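Local atomic coordinates of sensor protein (Vibrio cholerae, PDB entry 3BY9), a protein that serves as the DctB sensor of a two-component system, probably a histidine kinase, this chain being its sensor domain, which binds C4-dicarboxylates such as succinate. Residues A[30-43]-A[58-72]. Sequence-based numbering, arbitrary orientation.
Sequences YAHIPHLISKDKEL and ITNRYLEQVNEVIQA. With CA (calcium ion), chain C.
Y62 and D40 meet where two roughly antiparallel helical pieces, 30-43 and 58-72, pack on the five-stranded antiparallel sheet of the membrane-distal PAS-like domain. The short helix 33-38 and helix 58-70 run at 145°, their axes 12.4 Å apart at closest approach. Three hydrogen bonds join the segments. Y62 OH donates to D40 OD2 at 2.5 Å, nearly along the C-O axis of the carboxylate, while D40 OD1 binds the calcium ion at 2.3 Å. L36 O and two waters are further calcium ligands. With calcium on OD1 and the second-shell Y62 OH on OD2, the carboxylate is gripped at both oxygens, which should limit its rotation; the hydroxyl may also stabilise its negative charge. T59 OG1 donates to E42 O at 2.7 Å from above the carbonyl plane. At the other end, Y30 OH donates to Q71 O, also from well out of the carbonyl plane; Q71, with positive phi, is the C-prime residue of the Schellman motif ending the helix.

Around the Y62 ring the packing is close. The E42 chain, bent at chi2 (81°), lays its carboxylate over one face, the planes only 10° apart; V66 CG2, one turn further along the same helix, sits over the rim of the opposite face, and L43 CD1 touches the edge in plane. Apolar contacts run between these bonds: I37 CD1 and L43 CD1 both reach L63 CD2, I33 CG2 packs against I70 CD1, and I33 CD1 against I70 CG2, the two side chains running alongside in opposite senses. I37, L43, L63 and I70 also touch strand 74-79. A72 lies near K149 of the succinate site, its side chain about 6 Å from that of the lysine. With CG of Y30 anti to its carbonyl carbon, the ring reaches this end of the contact, where Y30 CE1 rests 3.8 Å from A72 CB.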
loop_
_atom_site.group_PDB
_atom_site.type_symbol
_atom_site.label_atom_id
_atom_site.label_comp_id
_atom_site.label_asym_id
_atom_site.label_seq_id
_atom_site.Cartn_x
_atom_site.Cartn_y
_atom_site.Cartn_z
ATOM N N TYR A 30 2.100 -4.211 -12.081
ATOM C CA TYR A 30 2.577 -2.830 -11.884
ATOM C C TYR A 30 4.027 -2.726 -11.420
ATOM O O TYR A 30 4.712 -1.720 -11.644
ATOM C CB TYR A 30 1.708 -2.162 -10.789
ATOM C CG TYR A 30 0.263 -2.066 -11.174
ATOM C CD1 TYR A 30 -0.207 -0.982 -11.855
ATOM C CD2 TYR A 30 -0.626 -3.119 -10.905
ATOM C CE1 TYR A 30 -1.536 -0.908 -12.297
ATOM C CE2 TYR A 30 -1.950 -3.057 -11.328
ATOM C CZ TYR A 30 -2.399 -1.958 -12.025
ATOM O OH TYR A 30 -3.725 -1.886 -12.475
ATOM N N ALA A 31 4.505 -3.767 -10.767
ATOM C CA ALA A 31 5.804 -3.684 -10.112
ATOM C C ALA A 31 7.005 -3.340 -10.990
ATOM O O ALA A 31 7.949 -2.738 -10.507
ATOM C CB ALA A 31 6.102 -5.027 -9.388
ATOM N N HIS A 32 6.958 -3.769 -12.242
ATOM C CA HIS A 32 8.088 -3.600 -13.142
ATOM C C HIS A 32 7.921 -2.350 -13.989
ATOM O O HIS A 32 8.817 -2.045 -14.771
ATOM C CB HIS A 32 8.155 -4.788 -14.124
ATOM C CG HIS A 32 6.880 -5.010 -14.898
ATOM N ND1 HIS A 32 5.665 -5.255 -14.282
ATOM C CD2 HIS A 32 6.623 -5.013 -16.234
ATOM C CE1 HIS A 32 4.724 -5.404 -15.198
ATOM N NE2 HIS A 32 5.274 -5.264 -16.392
ATOM N N ILE A 33 6.811 -1.644 -13.836
ATOM C CA ILE A 33 6.600 -0.505 -14.739
ATOM C C ILE A 33 7.552 0.666 -14.497
ATOM O O ILE A 33 8.026 1.279 -15.458
ATOM C CB ILE A 33 5.110 -0.024 -14.722
ATOM C CG1 ILE A 33 4.160 -1.197 -15.111
ATOM C CG2 ILE A 33 4.935 1.169 -15.679
ATOM C CD1 ILE A 33 4.436 -1.783 -16.547
ATOM N N PRO A 34 7.854 1.005 -13.237
ATOM C CA PRO A 34 8.780 2.135 -13.038
ATOM C C PRO A 34 10.122 1.849 -13.730
ATOM O O PRO A 34 10.647 2.706 -14.428
ATOM C CB PRO A 34 8.904 2.215 -11.520
ATOM C CG PRO A 34 7.483 1.838 -11.066
ATOM C CD PRO A 34 7.145 0.648 -11.979
ATOM N N HIS A 35 10.657 0.633 -13.584
ATOM C CA HIS A 35 11.954 0.349 -14.234
ATOM C C HIS A 35 11.758 0.457 -15.766
ATOM O O HIS A 35 12.562 1.078 -16.455
ATOM C CB HIS A 35 12.441 -1.055 -13.855
ATOM C CG HIS A 35 13.784 -1.419 -14.448
ATOM N ND1 HIS A 35 14.201 -2.719 -14.592
ATOM C CD2 HIS A 35 14.807 -0.640 -14.892
ATOM C CE1 HIS A 35 15.434 -2.731 -15.091
ATOM N NE2 HIS A 35 15.823 -1.484 -15.283
ATOM N N LEU A 36 10.649 -0.102 -16.280
ATOM C CA LEU A 36 10.387 -0.104 -17.713
ATOM C C LEU A 36 10.475 1.272 -18.349
ATOM O O LEU A 36 11.098 1.410 -19.413
ATOM C CB LEU A 36 8.987 -0.717 -17.987
ATOM C CG LEU A 36 8.418 -0.484 -19.397
ATOM C CD1 LEU A 36 9.286 -1.209 -20.405
ATOM C CD2 LEU A 36 6.985 -0.987 -19.512
ATOM N N ILE A 37 9.896 2.279 -17.696
ATOM C CA ILE A 37 9.889 3.598 -18.306
ATOM C C ILE A 37 10.931 4.538 -17.778
ATOM O O ILE A 37 11.115 5.632 -18.337
ATOM C CB ILE A 37 8.499 4.322 -18.173
ATOM C CG1 ILE A 37 8.123 4.554 -16.688
ATOM C CG2 ILE A 37 7.378 3.432 -18.797
ATOM C CD1 ILE A 37 6.854 5.426 -16.503
ATOM N N SER A 38 11.650 4.108 -16.752
ATOM C CA SER A 38 12.562 5.018 -16.059
ATOM C C SER A 38 13.578 5.737 -16.908
ATOM O O SER A 38 13.831 6.943 -16.688
ATOM C CB SER A 38 13.283 4.278 -14.917
ATOM O OG SER A 38 14.140 3.262 -15.409
ATOM N N LYS A 39 14.167 5.034 -17.872
ATOM C CA LYS A 39 15.210 5.695 -18.698
ATOM C C LYS A 39 14.659 6.242 -20.020
ATOM O O LYS A 39 15.414 6.723 -20.877
ATOM C CB LYS A 39 16.354 4.693 -19.006
ATOM C CG LYS A 39 17.272 4.515 -17.791
ATOM C CD LYS A 39 18.493 3.626 -18.065
ATOM C CE LYS A 39 19.394 4.128 -19.206
ATOM N NZ LYS A 39 19.954 5.505 -19.001
ATOM N N ASP A 40 13.348 6.180 -20.180
ATOM C CA ASP A 40 12.752 6.641 -21.427
ATOM C C ASP A 40 13.080 8.099 -21.686
ATOM O O ASP A 40 13.062 8.934 -20.755
ATOM C CB ASP A 40 11.219 6.480 -21.394
ATOM C CG ASP A 40 10.796 5.016 -21.416
ATOM O OD1 ASP A 40 11.700 4.143 -21.370
ATOM O OD2 ASP A 40 9.569 4.750 -21.505
ATOM N N LYS A 41 13.301 8.433 -22.966
ATOM C CA LYS A 41 13.658 9.814 -23.312
ATOM C C LYS A 41 12.768 10.904 -22.683
ATOM O O LYS A 41 13.263 11.908 -22.202
ATOM C CB LYS A 41 13.677 9.957 -24.838
ATOM C CG LYS A 41 13.965 11.408 -25.342
ATOM C CD LYS A 41 14.192 11.366 -26.874
ATOM C CE LYS A 41 14.329 12.798 -27.496
ATOM N NZ LYS A 41 15.575 13.445 -26.985
ATOM N N GLU A 42 11.449 10.699 -22.708
ATOM C CA GLU A 42 10.539 11.693 -22.160
ATOM C C GLU A 42 10.827 12.012 -20.693
ATOM O O GLU A 42 10.689 13.163 -20.259
ATOM C CB GLU A 42 9.074 11.225 -22.252
ATOM C CG GLU A 42 8.506 11.003 -23.712
ATOM C CD GLU A 42 8.867 9.660 -24.385
ATOM O OE1 GLU A 42 9.811 8.973 -23.953
ATOM O OE2 GLU A 42 8.210 9.318 -25.395
ATOM N N LEU A 43 11.177 10.982 -19.913
ATOM C CA LEU A 43 11.431 11.216 -18.489
ATOM C C LEU A 43 12.800 11.867 -18.282
ATOM O O LEU A 43 12.910 12.837 -17.535
ATOM C CB LEU A 43 11.377 9.876 -17.694
ATOM C CG LEU A 43 9.972 9.379 -17.346
ATOM C CD1 LEU A 43 9.169 9.015 -18.634
ATOM C CD2 LEU A 43 10.135 8.110 -16.447
ATOM N N ILE A 58 5.181 17.539 -23.044
ATOM C CA ILE A 58 5.402 16.241 -23.692
ATOM C C ILE A 58 5.417 15.128 -22.622
ATOM O O ILE A 58 4.774 14.059 -22.787
ATOM C CB ILE A 58 6.756 16.221 -24.434
ATOM C CG1 ILE A 58 6.607 16.977 -25.762
ATOM C CG2 ILE A 58 7.212 14.766 -24.694
ATOM C CD1 ILE A 58 7.944 17.404 -26.352
ATOM N N THR A 59 6.169 15.359 -21.558
ATOM C CA THR A 59 6.307 14.316 -20.524
ATOM C C THR A 59 5.011 14.025 -19.775
ATOM O O THR A 59 4.685 12.868 -19.514
ATOM C CB THR A 59 7.465 14.655 -19.606
ATOM O OG1 THR A 59 8.627 14.856 -20.442
ATOM C CG2 THR A 59 7.737 13.478 -18.636
ATOM N N ASN A 60 4.258 15.073 -19.465
ATOM C CA ASN A 60 2.963 14.884 -18.809
ATOM C C ASN A 60 2.038 14.012 -19.649
ATOM O O ASN A 60 1.378 13.107 -19.136
ATOM C CB ASN A 60 2.240 16.217 -18.653
ATOM C CG ASN A 60 2.682 17.013 -17.441
ATOM O OD1 ASN A 60 3.233 16.491 -16.462
ATOM N ND2 ASN A 60 2.354 18.303 -17.477
ATOM N N ARG A 61 1.951 14.324 -20.948
ATOM C CA ARG A 61 1.065 13.571 -21.840
ATOM C C ARG A 61 1.525 12.139 -21.996
ATOM O O ARG A 61 0.706 11.230 -22.088
ATOM C CB ARG A 61 0.966 14.294 -23.191
ATOM C CG ARG A 61 0.194 15.652 -22.965
ATOM C CD ARG A 61 0.079 16.511 -24.240
ATOM N NE ARG A 61 -0.725 17.718 -24.004
ATOM C CZ ARG A 61 -2.055 17.757 -23.982
ATOM N NH1 ARG A 61 -2.777 16.653 -24.184
ATOM N NH2 ARG A 61 -2.669 18.915 -23.749
ATOM N N TYR A 62 2.851 11.934 -21.967
ATOM C CA TYR A 62 3.369 10.554 -22.077
ATOM C C TYR A 62 3.013 9.772 -20.816
ATOM O O TYR A 62 2.537 8.633 -20.903
ATOM C CB TYR A 62 4.895 10.588 -22.275
ATOM C CG TYR A 62 5.515 9.211 -22.249
ATOM C CD1 TYR A 62 5.134 8.247 -23.165
ATOM C CD2 TYR A 62 6.501 8.899 -21.308
ATOM C CE1 TYR A 62 5.710 6.944 -23.163
ATOM C CE2 TYR A 62 7.098 7.619 -21.300
ATOM C CZ TYR A 62 6.696 6.650 -22.213
ATOM O OH TYR A 62 7.191 5.359 -22.126
ATOM N N LEU A 63 3.218 10.367 -19.642
ATOM C CA LEU A 63 2.924 9.631 -18.396
ATOM C C LEU A 63 1.407 9.359 -18.318
ATOM O O LEU A 63 0.959 8.338 -17.786
ATOM C CB LEU A 63 3.389 10.431 -17.161
ATOM C CG LEU A 63 4.936 10.601 -17.074
ATOM C CD1 LEU A 63 5.284 11.467 -15.835
ATOM C CD2 LEU A 63 5.625 9.275 -17.018
ATOM N N GLU A 64 0.612 10.275 -18.865
ATOM C CA GLU A 64 -0.823 10.066 -18.846
ATOM C C GLU A 64 -1.176 8.830 -19.706
ATOM O O GLU A 64 -2.052 8.051 -19.332
ATOM C CB GLU A 64 -1.503 11.348 -19.364
ATOM C CG GLU A 64 -3.023 11.297 -19.324
ATOM C CD GLU A 64 -3.667 12.588 -19.853
ATOM O OE1 GLU A 64 -2.978 13.492 -20.407
ATOM O OE2 GLU A 64 -4.909 12.685 -19.688
ATOM N N GLN A 65 -0.491 8.677 -20.848
ATOM C CA GLN A 65 -0.696 7.544 -21.760
ATOM C C GLN A 65 -0.255 6.262 -21.085
ATOM O O GLN A 65 -0.942 5.260 -21.130
ATOM C CB GLN A 65 0.103 7.791 -23.072
ATOM C CG GLN A 65 -0.579 8.826 -23.912
ATOM C CD GLN A 65 0.312 9.436 -24.984
ATOM O OE1 GLN A 65 -0.171 10.195 -25.841
ATOM N NE2 GLN A 65 1.597 9.140 -24.939
ATOM N N VAL A 66 0.921 6.287 -20.464
ATOM C CA VAL A 66 1.385 5.089 -19.777
ATOM C C VAL A 66 0.402 4.681 -18.688
ATOM O O VAL A 66 0.032 3.512 -18.564
ATOM C CB VAL A 66 2.756 5.344 -19.092
ATOM C CG1 VAL A 66 3.115 4.168 -18.152
ATOM C CG2 VAL A 66 3.842 5.536 -20.186
ATOM N N ASN A 67 -0.015 5.658 -17.906
ATOM C CA ASN A 67 -0.898 5.399 -16.775
ATOM C C ASN A 67 -2.216 4.731 -17.237
ATOM O O ASN A 67 -2.783 3.853 -16.558
ATOM C CB ASN A 67 -1.166 6.712 -16.039
ATOM C CG ASN A 67 -1.937 6.516 -14.738
ATOM O OD1 ASN A 67 -3.152 6.847 -14.613
ATOM N ND2 ASN A 67 -1.249 6.002 -13.755
ATOM N N GLU A 68 -2.702 5.185 -18.382
ATOM C CA GLU A 68 -3.942 4.603 -18.960
ATOM C C GLU A 68 -3.694 3.162 -19.464
ATOM O O GLU A 68 -4.560 2.287 -19.296
ATOM C CB GLU A 68 -4.406 5.483 -20.114
ATOM C CG GLU A 68 -5.531 4.888 -20.959
ATOM C CD GLU A 68 -6.797 4.691 -20.196
ATOM O OE1 GLU A 68 -7.041 5.429 -19.214
ATOM O OE2 GLU A 68 -7.580 3.799 -20.593
ATOM N N VAL A 69 -2.535 2.907 -20.078
ATOM C CA VAL A 69 -2.220 1.538 -20.551
ATOM C C VAL A 69 -2.191 0.539 -19.385
ATOM O O VAL A 69 -2.761 -0.580 -19.443
ATOM C CB VAL A 69 -0.846 1.466 -21.269
ATOM C CG1 VAL A 69 -0.438 -0.035 -21.471
ATOM C CG2 VAL A 69 -0.896 2.170 -22.589
ATOM N N ILE A 70 -1.531 0.925 -18.300
ATOM C CA ILE A 70 -1.414 0.011 -17.159
ATOM C C ILE A 70 -2.541 0.047 -16.171
ATOM O O ILE A 70 -2.599 -0.780 -15.237
ATOM C CB ILE A 70 -0.083 0.250 -16.397
ATOM C CG1 ILE A 70 -0.133 1.607 -15.686
ATOM C CG2 ILE A 70 1.110 0.229 -17.406
ATOM C CD1 ILE A 70 1.196 1.864 -14.897
ATOM N N GLN A 71 -3.460 0.962 -16.403
ATOM C CA GLN A 71 -4.613 1.172 -15.532
ATOM C C GLN A 71 -4.221 1.379 -14.069
ATOM O O GLN A 71 -4.749 0.740 -13.176
ATOM C CB GLN A 71 -5.632 0.007 -15.661
ATOM C CG GLN A 71 -6.331 -0.010 -17.027
ATOM C CD GLN A 71 -7.333 1.126 -17.208
ATOM O OE1 GLN A 71 -7.071 2.131 -17.888
ATOM N NE2 GLN A 71 -8.504 0.970 -16.589
ATOM N N ALA A 72 -3.245 2.269 -13.854
ATOM C CA ALA A 72 -2.844 2.646 -12.510
ATOM C C ALA A 72 -3.585 3.911 -12.045
ATOM O O ALA A 72 -4.325 4.546 -12.802
ATOM C CB ALA A 72 -1.334 2.914 -12.446
HETATM CA CA CA C . 12.772 2.112 -20.945
HETATM O O HOH W 1 13.809 2.130 -18.722
HETATM O O HOH W 2 11.428 1.309 -22.900
#